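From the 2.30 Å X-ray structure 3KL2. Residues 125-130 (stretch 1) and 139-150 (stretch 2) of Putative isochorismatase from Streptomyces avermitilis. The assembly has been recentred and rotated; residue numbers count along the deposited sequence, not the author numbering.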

# COMPACT_ATOMS: atom_id res chain seq x y z
N ASP A 125 -25.64 -1.57 -4.22
CA ASP A 125 -24.48 -2.43 -4.15
C ASP A 125 -23.28 -1.71 -4.78
O ASP A 125 -23.42 -1.06 -5.83
CB ASP A 125 -24.70 -3.68 -4.95
CG ASP A 125 -25.62 -4.68 -4.28
OD1 ASP A 125 -26.25 -4.40 -3.22
OD2 ASP A 125 -25.71 -5.79 -4.86
N ILE A 126 -22.12 -1.88 -4.15
CA ILE A 126 -20.88 -1.29 -4.64
C ILE A 126 -20.19 -2.33 -5.50
O ILE A 126 -20.14 -3.50 -5.14
CB ILE A 126 -20.01 -0.84 -3.43
CG1 ILE A 126 -20.68 0.35 -2.73
CG2 ILE A 126 -18.58 -0.52 -3.84
CD1 ILE A 126 -20.22 0.56 -1.25
N VAL A 127 -19.69 -1.92 -6.65
CA VAL A 127 -18.92 -2.80 -7.51
C VAL A 127 -17.49 -2.25 -7.51
O VAL A 127 -17.23 -1.20 -8.08
CB VAL A 127 -19.54 -2.94 -8.94
CG1 VAL A 127 -18.65 -3.75 -9.90
CG2 VAL A 127 -20.94 -3.60 -8.88
N ILE A 128 -16.60 -2.95 -6.80
CA ILE A 128 -15.18 -2.61 -6.66
C ILE A 128 -14.49 -2.66 -8.00
O ILE A 128 -14.71 -3.60 -8.76
CB ILE A 128 -14.51 -3.65 -5.68
CG1 ILE A 128 -15.12 -3.50 -4.28
CG2 ILE A 128 -13.01 -3.54 -5.66
CD1 ILE A 128 -15.34 -2.02 -3.73
N GLU A 129 -13.66 -1.68 -8.31
CA GLU A 129 -13.01 -1.59 -9.60
C GLU A 129 -11.51 -1.69 -9.52
O GLU A 129 -10.89 -1.30 -8.54
CB GLU A 129 -13.29 -0.22 -10.22
CG GLU A 129 -14.78 0.15 -10.41
CD GLU A 129 -14.97 1.67 -10.70
OE1 GLU A 129 -16.13 2.10 -10.79
OE2 GLU A 129 -13.97 2.44 -10.85
N GLY A 130 -10.92 -2.13 -10.61
CA GLY A 130 -9.50 -2.19 -10.72
C GLY A 130 -8.93 -3.62 -10.74
O GLY A 130 -7.82 -3.79 -11.25
N SER A 139 -4.98 -4.13 -6.27
CA SER A 139 -5.15 -3.36 -7.52
C SER A 139 -6.54 -2.69 -7.65
O SER A 139 -6.94 -2.37 -8.76
CB SER A 139 -4.88 -4.27 -8.72
OG SER A 139 -5.71 -5.43 -8.67
N THR A 140 -7.27 -2.51 -6.54
CA THR A 140 -8.57 -1.91 -6.56
C THR A 140 -8.75 -0.77 -5.55
O THR A 140 -7.84 -0.45 -4.79
CB THR A 140 -9.62 -2.96 -6.22
OG1 THR A 140 -9.67 -3.15 -4.81
CG2 THR A 140 -9.34 -4.23 -6.95
N ASN A 141 -9.97 -0.19 -5.56
CA ASN A 141 -10.43 0.82 -4.60
C ASN A 141 -11.06 0.25 -3.34
O ASN A 141 -11.74 0.97 -2.60
CB ASN A 141 -11.42 1.79 -5.26
CG ASN A 141 -12.64 1.10 -5.92
OD1 ASN A 141 -12.78 -0.10 -5.87
ND2 ASN A 141 -13.48 1.88 -6.56
N LEU A 142 -10.85 -1.03 -3.09
CA LEU A 142 -11.48 -1.64 -1.93
C LEU A 142 -11.10 -0.99 -0.62
O LEU A 142 -12.00 -0.66 0.18
CB LEU A 142 -11.16 -3.13 -1.84
CG LEU A 142 -11.85 -3.83 -0.64
CD1 LEU A 142 -13.34 -3.74 -0.78
CD2 LEU A 142 -11.42 -5.32 -0.50
N ASP A 143 -9.80 -0.87 -0.35
CA ASP A 143 -9.32 -0.27 0.89
C ASP A 143 -9.84 1.16 1.07
O ASP A 143 -10.36 1.51 2.15
CB ASP A 143 -7.81 -0.17 0.91
CG ASP A 143 -7.25 -0.12 2.31
OD1 ASP A 143 -7.99 -0.34 3.30
OD2 ASP A 143 -6.03 0.06 2.41
N PHE A 144 -9.72 1.97 0.01
CA PHE A 144 -10.26 3.33 0.04
C PHE A 144 -11.76 3.42 0.44
O PHE A 144 -12.15 4.23 1.24
CB PHE A 144 -10.09 3.98 -1.30
CG PHE A 144 -10.44 5.41 -1.31
CD1 PHE A 144 -9.45 6.38 -1.27
CD2 PHE A 144 -11.77 5.80 -1.36
CE1 PHE A 144 -9.80 7.73 -1.29
CE2 PHE A 144 -12.11 7.13 -1.36
CZ PHE A 144 -11.16 8.08 -1.33
N ILE A 145 -12.57 2.56 -0.15
CA ILE A 145 -14.00 2.64 0.04
C ILE A 145 -14.37 2.15 1.43
O ILE A 145 -15.20 2.77 2.09
CB ILE A 145 -14.75 1.85 -1.08
CG1 ILE A 145 -14.56 2.60 -2.40
CG2 ILE A 145 -16.25 1.62 -0.73
CD1 ILE A 145 -15.00 1.88 -3.66
N LEU A 146 -13.77 1.05 1.89
CA LEU A 146 -14.06 0.55 3.22
C LEU A 146 -13.67 1.59 4.25
O LEU A 146 -14.43 1.86 5.20
CB LEU A 146 -13.27 -0.72 3.53
CG LEU A 146 -13.61 -2.01 2.77
CD1 LEU A 146 -12.53 -3.00 3.09
CD2 LEU A 146 -15.00 -2.58 3.10
N ARG A 147 -12.46 2.11 4.15
CA ARG A 147 -12.04 3.06 5.16
C ARG A 147 -12.88 4.32 5.07
O ARG A 147 -13.29 4.84 6.11
CB ARG A 147 -10.57 3.43 5.02
CG ARG A 147 -9.62 2.27 5.26
CD ARG A 147 -9.92 1.51 6.52
NE ARG A 147 -8.76 0.71 6.95
CZ ARG A 147 -8.70 0.02 8.09
NH1 ARG A 147 -9.70 0.02 8.95
NH2 ARG A 147 -7.61 -0.66 8.37
N SER A 148 -13.18 4.80 3.85
CA SER A 148 -14.01 6.01 3.74
C SER A 148 -15.38 5.80 4.39
O SER A 148 -15.89 6.71 5.02
CB SER A 148 -14.18 6.43 2.27
OG SER A 148 -14.71 7.74 2.16
N LYS A 149 -15.95 4.60 4.27
CA LYS A 149 -17.28 4.30 4.77
C LYS A 149 -17.28 3.94 6.26
O LYS A 149 -18.33 3.79 6.85
CB LYS A 149 -17.94 3.19 3.94
CG LYS A 149 -18.29 3.62 2.54
CD LYS A 149 -19.03 2.56 1.70
CE LYS A 149 -20.42 2.20 2.21
NZ LYS A 149 -21.33 3.38 2.51
N GLY A 150 -16.10 3.82 6.87
CA GLY A 150 -15.97 3.40 8.27
C GLY A 150 -16.20 1.90 8.55
O GLY A 150 -16.61 1.52 9.66
O HOH W 1 -15.99 0.99 -7.01

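Stretch 1 runs as a short strand, 126-127, into an extended segment that lies against the beginning and one side of the helix of stretch 2, residues 142-149. The two backbones come closest, by CA spacing, at the far end of stretch 1: the CA atoms of Gly-130 and Thr-140 are 4.3 Å apart, against 6.1 Å for the CA atoms of Ile-128 and Leu-142. The contact buries 421 Å², both sides summed, and changes in character along its length, from apolar packing against the helix to backbone-level bonding before it.

Asp-125 makes no contact with stretch 2. At Ile-126 the CA-to-CB bond points toward the helix, and the m, t rotamer carries CD1 to 4.1 Å from CG2 of Ile-145 and 3.8 Å from CD of Lys-149. Ile-145 and Lys-149 are four residues apart, so one helical turn brings both to the same methyl group. The second contact involves the aliphatic part of the lysine, whose NZ is hydrogen-bonded elsewhere in the structure.

Val-127 alternates, as expected in a strand: its CA-to-CB bond points away from stretch 2, and its side chain makes no contact there. Its carbonyl nevertheless takes part in a bridge: water 1 donates to Val-127 O at 2.7 Å and accepts from ND2 of Asn-141, also at 2.7 Å.

Ile-128 has the largest area covered by the other stretch, 82 Å². Its CA-to-CB bond points sideways, but chi1 and chi2, at -65° and -43°, bring the end of the side chain nearer. Ile-128 CD1 lies 3.9 Å from CD1 of Ile-145, and Ile-128 CG1 is 3.9 Å from CD1 of Leu-142, so the residue packs against the first turn of the helix. Its CG2 methyl also meets polar atoms: Ile-128 CG2 is 3.5 Å from OG1 of Thr-140 and 3.5 Å from OD1 of Asn-141. Thr-140 OG1 accepts a hydrogen bond from Leu-142 N at 3.0 Å and 158°, engaging a backbone NH in the first turn.

Glu-129 bonds through its backbone. Its N donates to OD1 of Asn-141 at 3.0 Å with an angle of 160°, while Asn-141 N returns a weak bond to Glu-129 O at 3.3 Å and 147°. Asn-141 occupies the N-cap position, yet its side chain makes no capping bond; the amide instead serves stretch 1, with OD1 accepting from the Glu-129 NH and ND2 donating to the water. A CA-H...O contact adds to this, Thr-140 CA lying 3.1 Å from Glu-129 O.

Gly-130 closes the contact. Its CA is 3.2 Å from Ser-139 O in a second CA-H...O contact, whereas its O and Ser-139 O, 3.0 Å apart, are both acceptors and form no hydrogen bond. The backbone angles, 110/-24, by themselves call for glycine, and the packing agrees: an ideal CB would sit 2.3 Å from Ser-139 O, a clash, and a tight 3.1 Å from Thr-140 CA.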